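Local coordinates for protein salmonella typhimurium DB7155 bacteriophage DET7 tailspike (Bacteriophage, PDB 2V5I) that binds and probably hydrolyses the O-antigen polysaccharide of its Salmonella host, acting as the receptor-binding tailspike of the phage, at residues A[199-204]-A[220-225]; A[247-252]-A[281-286]; A[253-258]-A[285-290]; A[327-332]-A[352-357]. All coordinates share one frame; numbering follows the deposited sequence.

Overall arrangement
The four contacts follow one another along a right-handed parallel beta-helix, the fold of P22-like tailspikes. Contact 1 comes first in the chain; contacts 2 and 3 are interleaved, 247-258 pairing with 281-290 and P285 and V286 shared, and contact 4 follows. Strands 220-224, 249-251, 280-283 and 323-330 pair side by side, each parallel to the next, on successive coils, which ties contacts 1, 2 and 4 together, while contact 3 joins the turns that leave them. Neighbouring centres lie about 7 to 10 Å apart, those of contacts 1 and 4 about 19 Å. Pairing repeated from coil to coil builds the rod; contacts 1, 2 and 4 also touch the second subunit of the trimer, whereas no other chain reaches contact 3.

Contact 1 (A[199-204]-A[220-225]); sequences DGIITF and GRVHYG
I201 and V222 meet with their gamma branches set by similar first torsions: in I201, CG2 stands anti to the backbone N and CG1 beside it (chi1 -51°), and in V222, CG1 is anti to the carbonyl carbon, beside the N (chi1 -60°). A chi2 of -179° then extends I201 CD1 toward 220-225. The two side chains slide past each other in opposite directions, with I201 CD1 3.9 Å from V222 CB and I201 CG2 3.9 Å from V222 CG1. From the next residue, I202 CD1 arrives at the same methyl, 4.0 Å from V222 CG1, so that this branch of V222 is shared by two isoleucines. The tip of I201 also rests on backbone: I201 CD1 lies 3.4 Å from H223 O and 3.5 Å from Y224 O, close beside G225.

No hydrogen bond spans the two segments. R221 offers NE and NH2 side-on to the single atom H223 NE2, the shorter bond being R221 NH2 to H223 NE2 at 2.9 Å. R221 NH2 also bonds S240 O of the second subunit. Apolar branches from two different walls of the coil, with R221 and H223 on the side facing the second subunit, are characteristic of the apolar interior of a parallel beta-helix.

Contact 2 (A[247-252]-A[281-286]); sequences GVTSWR and VALSPV
T249, S250 and W251 run beside V281, A282 and L283 as parallel strands, their axes 4.7 Å apart at closest approach and their directions only 6° from one another. Four backbone bonds alternate between them. V281 N donates to V248 O, S250 N to V281 O, L283 N to S250 O at 2.8 Å, and R252 N to L283 O, all nearly straight. Carbonyls of the ladder take further contacts: V281 O receives the CA-H of T249, and L283 O that of W251 at 3.2 Å between W251 CA and L283 O. L283 O also accepts a hydrogen bond from a water that is hydrogen-bonded to S250 OG.

This is one rung-to-rung pairing of a parallel beta-helix, in which equivalent residues of successive coils stack in register. T249 and V281 accordingly lie side by side, T249 OG1 3.7 Å from V281 CB. In W251, chi1 of 179° sets CG anti to the backbone N, and chi2 of 65° turns the ring so that its edge meets L283, with W251 CD1 3.7 Å from L283 CB. The extended R252 chain passes over one face of that indole.

A second water joins the polar ends, accepting from W251 NE1 at 2.9 Å and from R252 NE, and bonding S284 OG. S284 OG has a further partner in N331 ND2, and R252 NH1 bonds Y224 OH, while W103 provides a cation-pi partner for R252. S284 O is buried and has no hydrogen-bond partner in the model, although R252 CA approaches it to 3.2 Å with its C-H directed at the oxygen.

Contact 3 (A[253-258]-A[285-290]); sequences AGESGF and PVWDGF
F258 and F290 form an offset stack, their ring centroids 4.7 Å apart and planes inclined by 23°. The side chains lie side by side and point the same way, each with CG anti to its carbonyl carbon; F258 CD2 sits over one face of the F290 ring, displaced toward the rim, 3.4 Å from F290 CE2. F290 also packs against I327 and V329. A253 CB and P285 CB touch as well, 4.4 Å apart.

Backbone hydrogen bonds follow the two chains step by step. V286 N points almost straight at A253 O (179° at the hydrogen), W287 N gives to E255 O from a position tilted out of the carbonyl plane, G257 N to D288 O and F258 N to G289 O. Such paired turns, repeating one conformation on successive coils and ending in a stacked pair of aromatic rings, belong to the parallel beta-helix.

Side chains supply the remaining polar links. With S256 OG beside its own backbone N (chi1 -66°), the hydroxyl accepts from D288 N at 3.1 Å. The W287 indole approaches G254 O edge-on, and a water lying in the ring plane accepts from W287 NE1 at 2.9 Å and lies 2.7 Å from G254 O, probably donating to it. Farther out, W287 lies against K137 as a cation-pi pair.

Contact 4 (A[327-332]-A[352-357]); sequences ILVMNS and QDCAGA
M330 and Q352 cross obliquely, and their torsions decide which atoms meet. Q352 CG takes the crowded position between its backbone N and carbonyl carbon (chi1 56°), and the chain beyond is extended, which carries the amide across the thioether. M330 keeps CG anti to its carbonyl carbon but bends at chi3 (62°), turning CE back toward Q352 CG. M330 CG and Q352 CG are 3.6 Å apart, and Q352 NE2 reaches M330 SD at 3.5 Å in a weak but nearly straight N-H...S hydrogen bond. L328 CD1 touches the same amide, 3.9 Å from Q352 NE2.

A second sulfur lies where the strand ends. S332 OG also stands between its N and carbonyl carbon, and it comes to 3.1 Å from C354 SG; S332 N makes a weak hydrogen bond to that sulfur, and V329 CG1 packs against it at 4.1 Å. Among backbone pairs, Q352 N to V329 O is a regular bond of 3.0 Å, whereas those from N331 N to D353 O and from A355 N to S332 O are weak.

N331 OD1 bonds Y378 OH, and D353 forms a salt bridge with K403. One regular backbone bond thus joins the end of the strand to the next coil of the beta-helix, supplemented by weak bonds, among them N-H...S bonds to the two sulfurs, and by side-chain packing.

Contact 1 (A[199-204]-A[220-225])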
loop_
_atom_site.group_PDB
_atom_site.type_symbol
_atom_site.label_atom_id
_atom_site.label_comp_id
_atom_site.label_asym_id
_atom_site.label_seq_id
_atom_site.Cartn_x
_atom_site.Cartn_y
_atom_site.Cartn_z
ATOM N N ASP A 199 -5.103 11.371 30.754
ATOM C CA ASP A 199 -6.262 11.013 29.921
ATOM C C ASP A 199 -5.845 10.741 28.477
ATOM O O ASP A 199 -4.719 10.998 28.085
ATOM C CB ASP A 199 -7.287 12.096 30.050
ATOM C CG ASP A 199 -7.814 12.224 31.492
ATOM O OD1 ASP A 199 -7.904 11.195 32.230
ATOM O OD2 ASP A 199 -8.168 13.355 31.869
ATOM N N GLY A 200 -6.726 10.124 27.702
ATOM C CA GLY A 200 -6.495 10.028 26.276
ATOM C C GLY A 200 -6.051 11.358 25.695
ATOM O O GLY A 200 -6.455 12.431 26.181
ATOM N N ILE A 201 -5.191 11.315 24.695
ATOM C CA ILE A 201 -4.629 12.568 24.184
ATOM C C ILE A 201 -5.644 13.377 23.420
ATOM O O ILE A 201 -5.766 14.574 23.649
ATOM C CB ILE A 201 -3.282 12.383 23.472
ATOM C CG1 ILE A 201 -2.332 11.585 24.363
ATOM C CG2 ILE A 201 -2.693 13.745 23.102
ATOM C CD1 ILE A 201 -0.964 11.319 23.850
ATOM N N ILE A 202 -6.288 12.740 22.423
ATOM C CA ILE A 202 -7.394 13.364 21.702
ATOM C C ILE A 202 -8.611 12.456 21.833
ATOM O O ILE A 202 -8.514 11.297 21.500
ATOM C CB ILE A 202 -7.046 13.560 20.209
ATOM C CG1 ILE A 202 -5.705 14.351 20.071
ATOM C CG2 ILE A 202 -8.205 14.251 19.481
ATOM C CD1 ILE A 202 -5.028 14.293 18.705
ATOM N N THR A 203 -9.730 13.011 22.305
ATOM C CA THR A 203 -10.927 12.224 22.565
ATOM C C THR A 203 -12.163 12.933 22.016
ATOM O O THR A 203 -12.326 14.125 22.202
ATOM C CB THR A 203 -11.138 12.103 24.114
ATOM O OG1 THR A 203 -10.012 11.472 24.710
ATOM C CG2 THR A 203 -12.412 11.334 24.435
ATOM N N PHE A 204 -12.963 12.201 21.249
ATOM C CA PHE A 204 -14.296 12.647 20.882
ATOM C C PHE A 204 -15.294 11.804 21.658
ATOM O O PHE A 204 -15.453 10.612 21.368
ATOM C CB PHE A 204 -14.479 12.442 19.357
ATOM C CG PHE A 204 -13.652 13.349 18.526
ATOM C CD1 PHE A 204 -13.968 14.658 18.398
ATOM C CD2 PHE A 204 -12.450 12.886 17.916
ATOM C CE1 PHE A 204 -13.147 15.536 17.593
ATOM C CE2 PHE A 204 -11.700 13.760 17.131
ATOM C CZ PHE A 204 -12.022 15.054 17.026
ATOM N N GLY A 220 -0.147 14.518 11.684
ATOM C CA GLY A 220 0.520 14.859 12.932
ATOM C C GLY A 220 0.767 13.647 13.828
ATOM O O GLY A 220 0.733 12.518 13.362
ATOM N N ARG A 221 1.186 13.930 15.061
ATOM C CA ARG A 221 1.654 12.912 15.981
ATOM C C ARG A 221 1.323 13.255 17.418
ATOM O O ARG A 221 1.217 14.424 17.803
ATOM C CB ARG A 221 3.198 12.898 15.977
ATOM C CG ARG A 221 3.929 12.956 14.724
ATOM C CD ARG A 221 5.423 13.367 14.939
ATOM N NE ARG A 221 6.078 12.468 15.878
ATOM C CZ ARG A 221 6.618 11.284 15.578
ATOM N NH1 ARG A 221 6.529 10.780 14.342
ATOM N NH2 ARG A 221 7.144 10.524 16.545
ATOM N N VAL A 222 1.170 12.186 18.199
ATOM C CA VAL A 222 1.039 12.241 19.645
ATOM C C VAL A 222 2.008 11.254 20.319
ATOM O O VAL A 222 2.343 10.251 19.756
ATOM C CB VAL A 222 -0.408 12.000 20.092
ATOM C CG1 VAL A 222 -1.345 13.054 19.491
ATOM C CG2 VAL A 222 -0.907 10.641 19.738
ATOM N N HIS A 223 2.479 11.639 21.518
ATOM C CA HIS A 223 3.509 10.895 22.279
ATOM C C HIS A 223 3.065 10.637 23.737
ATOM O O HIS A 223 2.409 11.499 24.372
ATOM C CB HIS A 223 4.807 11.694 22.384
ATOM C CG HIS A 223 5.581 11.856 21.111
ATOM N ND1 HIS A 223 6.847 12.388 21.109
ATOM C CD2 HIS A 223 5.298 11.537 19.813
ATOM C CE1 HIS A 223 7.321 12.402 19.867
ATOM N NE2 HIS A 223 6.412 11.871 19.062
ATOM N N TYR A 224 3.414 9.449 24.240
ATOM C CA TYR A 224 3.183 9.080 25.642
ATOM C C TYR A 224 1.671 9.163 25.986
ATOM O O TYR A 224 0.847 8.692 25.179
ATOM C CB TYR A 224 4.105 9.924 26.584
ATOM C CG TYR A 224 5.568 9.599 26.382
ATOM C CD1 TYR A 224 6.066 8.390 26.727
ATOM C CD2 TYR A 224 6.464 10.547 25.833
ATOM C CE1 TYR A 224 7.435 8.070 26.543
ATOM C CE2 TYR A 224 7.799 10.243 25.653
ATOM C CZ TYR A 224 8.267 9.027 25.969
ATOM O OH TYR A 224 9.604 8.702 25.759
ATOM N N GLY A 225 1.311 9.680 27.153
ATOM C CA GLY A 225 -0.061 9.607 27.656
ATOM C C GLY A 225 -0.235 8.294 28.430
ATOM O O GLY A 225 0.351 7.256 28.118
#

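Contact 2 (A[247-252]-A[281-286])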
loop_
_atom_site.group_PDB
_atom_site.type_symbol
_atom_site.label_atom_id
_atom_site.label_comp_id
_atom_site.label_asym_id
_atom_site.label_seq_id
_atom_site.Cartn_x
_atom_site.Cartn_y
_atom_site.Cartn_z
ATOM N N GLY A 247 -3.712 9.527 8.518
ATOM C CA GLY A 247 -2.387 10.121 8.506
ATOM C C GLY A 247 -1.746 10.472 9.835
ATOM O O GLY A 247 -0.866 11.352 9.887
ATOM N N VAL A 248 -2.130 9.767 10.903
ATOM C CA VAL A 248 -1.659 10.138 12.259
ATOM C C VAL A 248 -0.637 9.119 12.785
ATOM O O VAL A 248 -0.761 7.936 12.524
ATOM C CB VAL A 248 -2.866 10.168 13.243
ATOM C CG1 VAL A 248 -2.472 10.649 14.612
ATOM C CG2 VAL A 248 -3.987 11.049 12.696
ATOM N N THR A 249 0.311 9.563 13.621
ATOM C CA THR A 249 1.213 8.637 14.292
ATOM C C THR A 249 1.029 8.800 15.789
ATOM O O THR A 249 0.897 9.921 16.285
ATOM C CB THR A 249 2.683 8.953 13.931
ATOM O OG1 THR A 249 2.885 8.776 12.519
ATOM C CG2 THR A 249 3.665 8.076 14.733
ATOM N N SER A 250 1.002 7.664 16.514
ATOM C CA SER A 250 1.144 7.606 17.964
ATOM C C SER A 250 2.382 6.842 18.345
ATOM O O SER A 250 2.623 5.783 17.822
ATOM C CB SER A 250 -0.069 6.914 18.618
ATOM O OG SER A 250 0.147 6.498 19.978
ATOM N N TRP A 251 3.145 7.393 19.286
ATOM C CA TRP A 251 4.368 6.742 19.813
ATOM C C TRP A 251 4.301 6.633 21.360
ATOM O O TRP A 251 3.968 7.615 22.081
ATOM C CB TRP A 251 5.592 7.556 19.455
ATOM C CG TRP A 251 6.938 7.016 19.949
ATOM C CD1 TRP A 251 7.572 5.866 19.605
ATOM C CD2 TRP A 251 7.800 7.702 20.848
ATOM N NE1 TRP A 251 8.794 5.784 20.239
ATOM C CE2 TRP A 251 8.966 6.923 20.986
ATOM C CE3 TRP A 251 7.718 8.932 21.488
ATOM C CZ2 TRP A 251 10.039 7.334 21.794
ATOM C CZ3 TRP A 251 8.777 9.346 22.292
ATOM C CH2 TRP A 251 9.940 8.549 22.404
ATOM N N ARG A 252 4.588 5.440 21.852
ATOM C CA ARG A 252 4.664 5.103 23.285
ATOM C C ARG A 252 3.405 5.465 24.091
ATOM O O ARG A 252 3.465 5.892 25.237
ATOM C CB ARG A 252 5.921 5.728 23.911
ATOM C CG ARG A 252 7.212 5.034 23.496
ATOM C CD ARG A 252 8.432 5.604 24.205
ATOM N NE ARG A 252 9.639 4.853 23.792
ATOM C CZ ARG A 252 10.859 5.135 24.220
ATOM N NH1 ARG A 252 11.062 6.126 25.052
ATOM N NH2 ARG A 252 11.893 4.419 23.790
ATOM N N VAL A 281 -0.009 5.209 11.829
ATOM C CA VAL A 281 1.141 4.451 12.333
ATOM C C VAL A 281 1.117 4.461 13.837
ATOM O O VAL A 281 0.940 5.522 14.445
ATOM C CB VAL A 281 2.453 5.120 11.878
ATOM C CG1 VAL A 281 3.617 4.322 12.405
ATOM C CG2 VAL A 281 2.515 5.193 10.324
ATOM N N ALA A 282 1.208 3.256 14.462
ATOM C CA ALA A 282 1.359 3.166 15.942
ATOM C C ALA A 282 2.699 2.534 16.233
ATOM O O ALA A 282 2.990 1.446 15.746
ATOM C CB ALA A 282 0.236 2.371 16.591
ATOM N N LEU A 283 3.513 3.194 17.085
ATOM C CA LEU A 283 4.873 2.756 17.412
ATOM C C LEU A 283 4.975 2.590 18.949
ATOM O O LEU A 283 4.588 3.501 19.721
ATOM C CB LEU A 283 5.889 3.819 16.957
ATOM C CG LEU A 283 5.948 4.119 15.467
ATOM C CD1 LEU A 283 7.010 5.166 15.297
ATOM C CD2 LEU A 283 6.223 2.934 14.683
ATOM N N SER A 284 5.445 1.419 19.390
ATOM C CA SER A 284 5.716 1.110 20.797
ATOM C C SER A 284 4.575 1.405 21.785
ATOM O O SER A 284 4.869 1.914 22.863
ATOM C CB SER A 284 6.966 1.858 21.225
ATOM O OG SER A 284 8.074 1.455 20.390
ATOM N N PRO A 285 3.310 1.088 21.463
ATOM C CA PRO A 285 2.271 1.214 22.521
ATOM C C PRO A 285 2.415 0.106 23.565
ATOM O O PRO A 285 2.847 -0.987 23.260
ATOM C CB PRO A 285 0.956 1.028 21.766
ATOM C CG PRO A 285 1.353 0.087 20.716
ATOM C CD PRO A 285 2.719 0.532 20.231
ATOM N N VAL A 286 2.096 0.462 24.797
ATOM C CA VAL A 286 2.094 -0.499 25.913
ATOM C C VAL A 286 1.036 -1.597 25.722
ATOM O O VAL A 286 1.275 -2.776 26.054
ATOM C CB VAL A 286 2.011 0.228 27.265
ATOM C CG1 VAL A 286 1.872 -0.779 28.406
ATOM C CG2 VAL A 286 3.183 1.127 27.483
HETATM O O HOH W 1 1.752 4.207 20.631
HETATM O O HOH W 2 10.095 3.352 21.097
#

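Contact 3 (A[253-258]-A[285-290])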
loop_
_atom_site.group_PDB
_atom_site.type_symbol
_atom_site.label_atom_id
_atom_site.label_comp_id
_atom_site.label_asym_id
_atom_site.label_seq_id
_atom_site.Cartn_x
_atom_site.Cartn_y
_atom_site.Cartn_z
ATOM N N ALA A 253 2.244 5.182 23.521
ATOM C CA ALA A 253 0.963 5.308 24.258
ATOM C C ALA A 253 0.998 4.367 25.445
ATOM O O ALA A 253 1.373 3.210 25.359
ATOM C CB ALA A 253 -0.208 4.947 23.354
ATOM N N GLY A 254 0.600 4.910 26.594
ATOM C CA GLY A 254 0.452 4.088 27.823
ATOM C C GLY A 254 -0.626 3.054 27.705
ATOM O O GLY A 254 -0.549 2.023 28.416
ATOM N N GLU A 255 -1.638 3.289 26.843
ATOM C CA GLU A 255 -2.637 2.274 26.507
ATOM C C GLU A 255 -2.428 1.876 25.036
ATOM O O GLU A 255 -1.407 1.239 24.725
ATOM C CB GLU A 255 -4.091 2.658 26.889
ATOM C CG GLU A 255 -5.047 1.445 26.974
ATOM C CD GLU A 255 -6.569 1.824 26.825
ATOM O OE1 GLU A 255 -6.906 3.025 26.629
ATOM O OE2 GLU A 255 -7.405 0.913 26.838
ATOM N N SER A 256 -3.274 2.341 24.131
ATOM C CA SER A 256 -3.224 1.962 22.732
ATOM C C SER A 256 -3.039 3.199 21.873
ATOM O O SER A 256 -3.386 4.333 22.258
ATOM C CB SER A 256 -4.481 1.247 22.312
ATOM O OG SER A 256 -4.573 -0.016 23.016
ATOM N N GLY A 257 -2.520 3.001 20.668
ATOM C CA GLY A 257 -2.337 4.166 19.775
ATOM C C GLY A 257 -3.703 4.811 19.481
ATOM O O GLY A 257 -3.880 6.013 19.593
ATOM N N PHE A 258 -4.594 3.975 18.958
ATOM C CA PHE A 258 -5.871 4.379 18.488
ATOM C C PHE A 258 -6.940 3.400 18.971
ATOM O O PHE A 258 -6.762 2.202 18.838
ATOM C CB PHE A 258 -5.850 4.335 16.941
ATOM C CG PHE A 258 -4.740 5.173 16.338
ATOM C CD1 PHE A 258 -4.851 6.535 16.191
ATOM C CD2 PHE A 258 -3.488 4.581 16.010
ATOM C CE1 PHE A 258 -3.802 7.307 15.680
ATOM C CE2 PHE A 258 -2.423 5.365 15.472
ATOM C CZ PHE A 258 -2.570 6.705 15.353
ATOM N N PRO A 285 3.310 1.088 21.463
ATOM C CA PRO A 285 2.271 1.214 22.521
ATOM C C PRO A 285 2.415 0.106 23.565
ATOM O O PRO A 285 2.847 -0.987 23.260
ATOM C CB PRO A 285 0.956 1.028 21.766
ATOM C CG PRO A 285 1.353 0.087 20.716
ATOM C CD PRO A 285 2.719 0.532 20.231
ATOM N N VAL A 286 2.096 0.462 24.797
ATOM C CA VAL A 286 2.094 -0.499 25.913
ATOM C C VAL A 286 1.036 -1.597 25.722
ATOM O O VAL A 286 1.275 -2.776 26.054
ATOM C CB VAL A 286 2.011 0.228 27.265
ATOM C CG1 VAL A 286 1.872 -0.779 28.406
ATOM C CG2 VAL A 286 3.183 1.127 27.483
ATOM N N TRP A 287 -0.147 -1.236 25.222
ATOM C CA TRP A 287 -1.148 -2.207 24.890
ATOM C C TRP A 287 -1.184 -2.420 23.362
ATOM O O TRP A 287 -0.266 -3.070 22.853
ATOM C CB TRP A 287 -2.484 -1.793 25.477
ATOM C CG TRP A 287 -2.465 -1.932 26.993
ATOM C CD1 TRP A 287 -1.790 -1.138 27.909
ATOM C CD2 TRP A 287 -3.124 -2.955 27.773
ATOM N NE1 TRP A 287 -2.018 -1.614 29.187
ATOM C CE2 TRP A 287 -2.807 -2.719 29.131
ATOM C CE3 TRP A 287 -3.918 -4.056 27.452
ATOM C CZ2 TRP A 287 -3.301 -3.515 30.180
ATOM C CZ3 TRP A 287 -4.415 -4.861 28.513
ATOM C CH2 TRP A 287 -4.101 -4.564 29.853
ATOM N N ASP A 288 -2.145 -1.873 22.628
ATOM C CA ASP A 288 -2.369 -2.250 21.225
ATOM C C ASP A 288 -1.941 -1.104 20.301
ATOM O O ASP A 288 -2.014 0.069 20.710
ATOM C CB ASP A 288 -3.837 -2.557 20.957
ATOM C CG ASP A 288 -4.346 -3.789 21.695
ATOM O OD1 ASP A 288 -3.599 -4.412 22.497
ATOM O OD2 ASP A 288 -5.520 -4.136 21.366
ATOM N N GLY A 289 -1.609 -1.398 19.043
ATOM C CA GLY A 289 -1.378 -0.332 18.083
ATOM C C GLY A 289 -2.755 0.303 17.781
ATOM O O GLY A 289 -2.982 1.487 17.979
ATOM N N PHE A 290 -3.620 -0.511 17.167
ATOM C CA PHE A 290 -5.018 -0.109 16.925
ATOM C C PHE A 290 -5.924 -1.107 17.672
ATOM O O PHE A 290 -5.809 -2.319 17.444
ATOM C CB PHE A 290 -5.330 -0.199 15.427
ATOM C CG PHE A 290 -4.593 0.804 14.588
ATOM C CD1 PHE A 290 -3.220 0.614 14.284
ATOM C CD2 PHE A 290 -5.203 1.905 14.064
ATOM C CE1 PHE A 290 -2.556 1.539 13.520
ATOM C CE2 PHE A 290 -4.494 2.845 13.260
ATOM C CZ PHE A 290 -3.174 2.639 13.043
HETATM O O HOH W 3 -0.823 0.556 30.693
#

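Contact 4 (A[327-332]-A[352-357])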
loop_
_atom_site.group_PDB
_atom_site.type_symbol
_atom_site.label_atom_id
_atom_site.label_comp_id
_atom_site.label_asym_id
_atom_site.label_seq_id
_atom_site.Cartn_x
_atom_site.Cartn_y
_atom_site.Cartn_z
ATOM N N ILE A 327 -2.404 0.748 7.289
ATOM C CA ILE A 327 -1.932 1.048 8.647
ATOM C C ILE A 327 -0.683 0.256 8.976
ATOM O O ILE A 327 -0.473 -0.828 8.457
ATOM C CB ILE A 327 -3.054 0.803 9.710
ATOM C CG1 ILE A 327 -3.594 -0.619 9.706
ATOM C CG2 ILE A 327 -4.195 1.795 9.510
ATOM C CD1 ILE A 327 -4.307 -1.010 10.927
ATOM N N LEU A 328 0.125 0.793 9.893
ATOM C CA LEU A 328 1.430 0.202 10.258
ATOM C C LEU A 328 1.578 0.212 11.773
ATOM O O LEU A 328 1.233 1.214 12.413
ATOM C CB LEU A 328 2.582 1.007 9.655
ATOM C CG LEU A 328 4.031 0.690 10.091
ATOM C CD1 LEU A 328 4.433 -0.676 9.674
ATOM C CD2 LEU A 328 5.014 1.759 9.562
ATOM N N VAL A 329 1.978 -0.935 12.337
ATOM C CA VAL A 329 2.256 -1.019 13.768
ATOM C C VAL A 329 3.639 -1.657 13.965
ATOM O O VAL A 329 3.938 -2.656 13.330
ATOM C CB VAL A 329 1.202 -1.854 14.522
ATOM C CG1 VAL A 329 1.531 -1.944 16.016
ATOM C CG2 VAL A 329 -0.254 -1.312 14.324
ATOM N N MET A 330 4.420 -1.102 14.902
ATOM C CA MET A 330 5.684 -1.738 15.278
ATOM C C MET A 330 5.950 -1.628 16.772
ATOM O O MET A 330 5.596 -0.628 17.409
ATOM C CB MET A 330 6.833 -1.052 14.525
ATOM C CG MET A 330 6.750 -1.207 13.039
ATOM S SD MET A 330 8.201 -0.503 12.200
ATOM C CE MET A 330 9.478 -1.540 12.906
ATOM N N ASN A 331 6.500 -2.717 17.318
ATOM C CA ASN A 331 6.985 -2.779 18.702
ATOM C C ASN A 331 5.912 -2.625 19.786
ATOM O O ASN A 331 6.205 -2.181 20.875
ATOM C CB ASN A 331 8.140 -1.805 18.933
ATOM C CG ASN A 331 8.956 -2.159 20.144
ATOM O OD1 ASN A 331 9.216 -3.361 20.408
ATOM N ND2 ASN A 331 9.451 -1.129 20.863
ATOM N N SER A 332 4.697 -3.079 19.535
ATOM C CA SER A 332 3.649 -3.093 20.573
ATOM C C SER A 332 3.985 -4.131 21.639
ATOM O O SER A 332 4.584 -5.150 21.371
ATOM C CB SER A 332 2.257 -3.363 19.982
ATOM O OG SER A 332 2.266 -4.592 19.272
ATOM N N GLN A 352 4.883 -5.306 12.283
ATOM C CA GLN A 352 6.229 -5.868 12.227
ATOM C C GLN A 352 6.966 -5.620 13.533
ATOM O O GLN A 352 6.892 -4.531 14.098
ATOM C CB GLN A 352 7.001 -5.424 10.988
ATOM C CG GLN A 352 7.155 -4.024 10.770
ATOM C CD GLN A 352 7.550 -3.559 9.303
ATOM O OE1 GLN A 352 7.530 -4.288 8.248
ATOM N NE2 GLN A 352 7.907 -2.318 9.269
ATOM N N ASP A 353 7.611 -6.669 14.046
ATOM C CA ASP A 353 8.560 -6.522 15.201
ATOM C C ASP A 353 7.816 -6.092 16.440
ATOM O O ASP A 353 8.226 -5.108 17.085
ATOM C CB ASP A 353 9.718 -5.545 14.864
ATOM C CG ASP A 353 10.959 -5.723 15.774
ATOM O OD1 ASP A 353 11.101 -6.768 16.419
ATOM O OD2 ASP A 353 11.805 -4.809 15.784
ATOM N N CYS A 354 6.759 -6.840 16.774
ATOM C CA CYS A 354 5.945 -6.588 17.991
ATOM C C CYS A 354 6.349 -7.554 19.087
ATOM O O CYS A 354 6.676 -8.733 18.845
ATOM C CB CYS A 354 4.442 -6.657 17.770
ATOM S SG CYS A 354 3.835 -5.265 16.736
ATOM N N ALA A 355 6.475 -7.026 20.308
ATOM C CA ALA A 355 6.842 -7.869 21.446
ATOM C C ALA A 355 5.805 -8.918 21.813
ATOM O O ALA A 355 6.167 -10.013 22.232
ATOM C CB ALA A 355 7.148 -7.014 22.661
ATOM N N GLY A 356 4.515 -8.592 21.716
ATOM C CA GLY A 356 3.463 -9.585 21.820
ATOM C C GLY A 356 2.850 -9.985 20.472
ATOM O O GLY A 356 3.494 -9.876 19.423
ATOM N N ALA A 357 1.610 -10.445 20.511
ATOM C CA ALA A 357 0.918 -10.925 19.320
ATOM C C ALA A 357 0.838 -9.810 18.277
ATOM O O ALA A 357 0.719 -8.620 18.609
ATOM C CB ALA A 357 -0.432 -11.387 19.684
#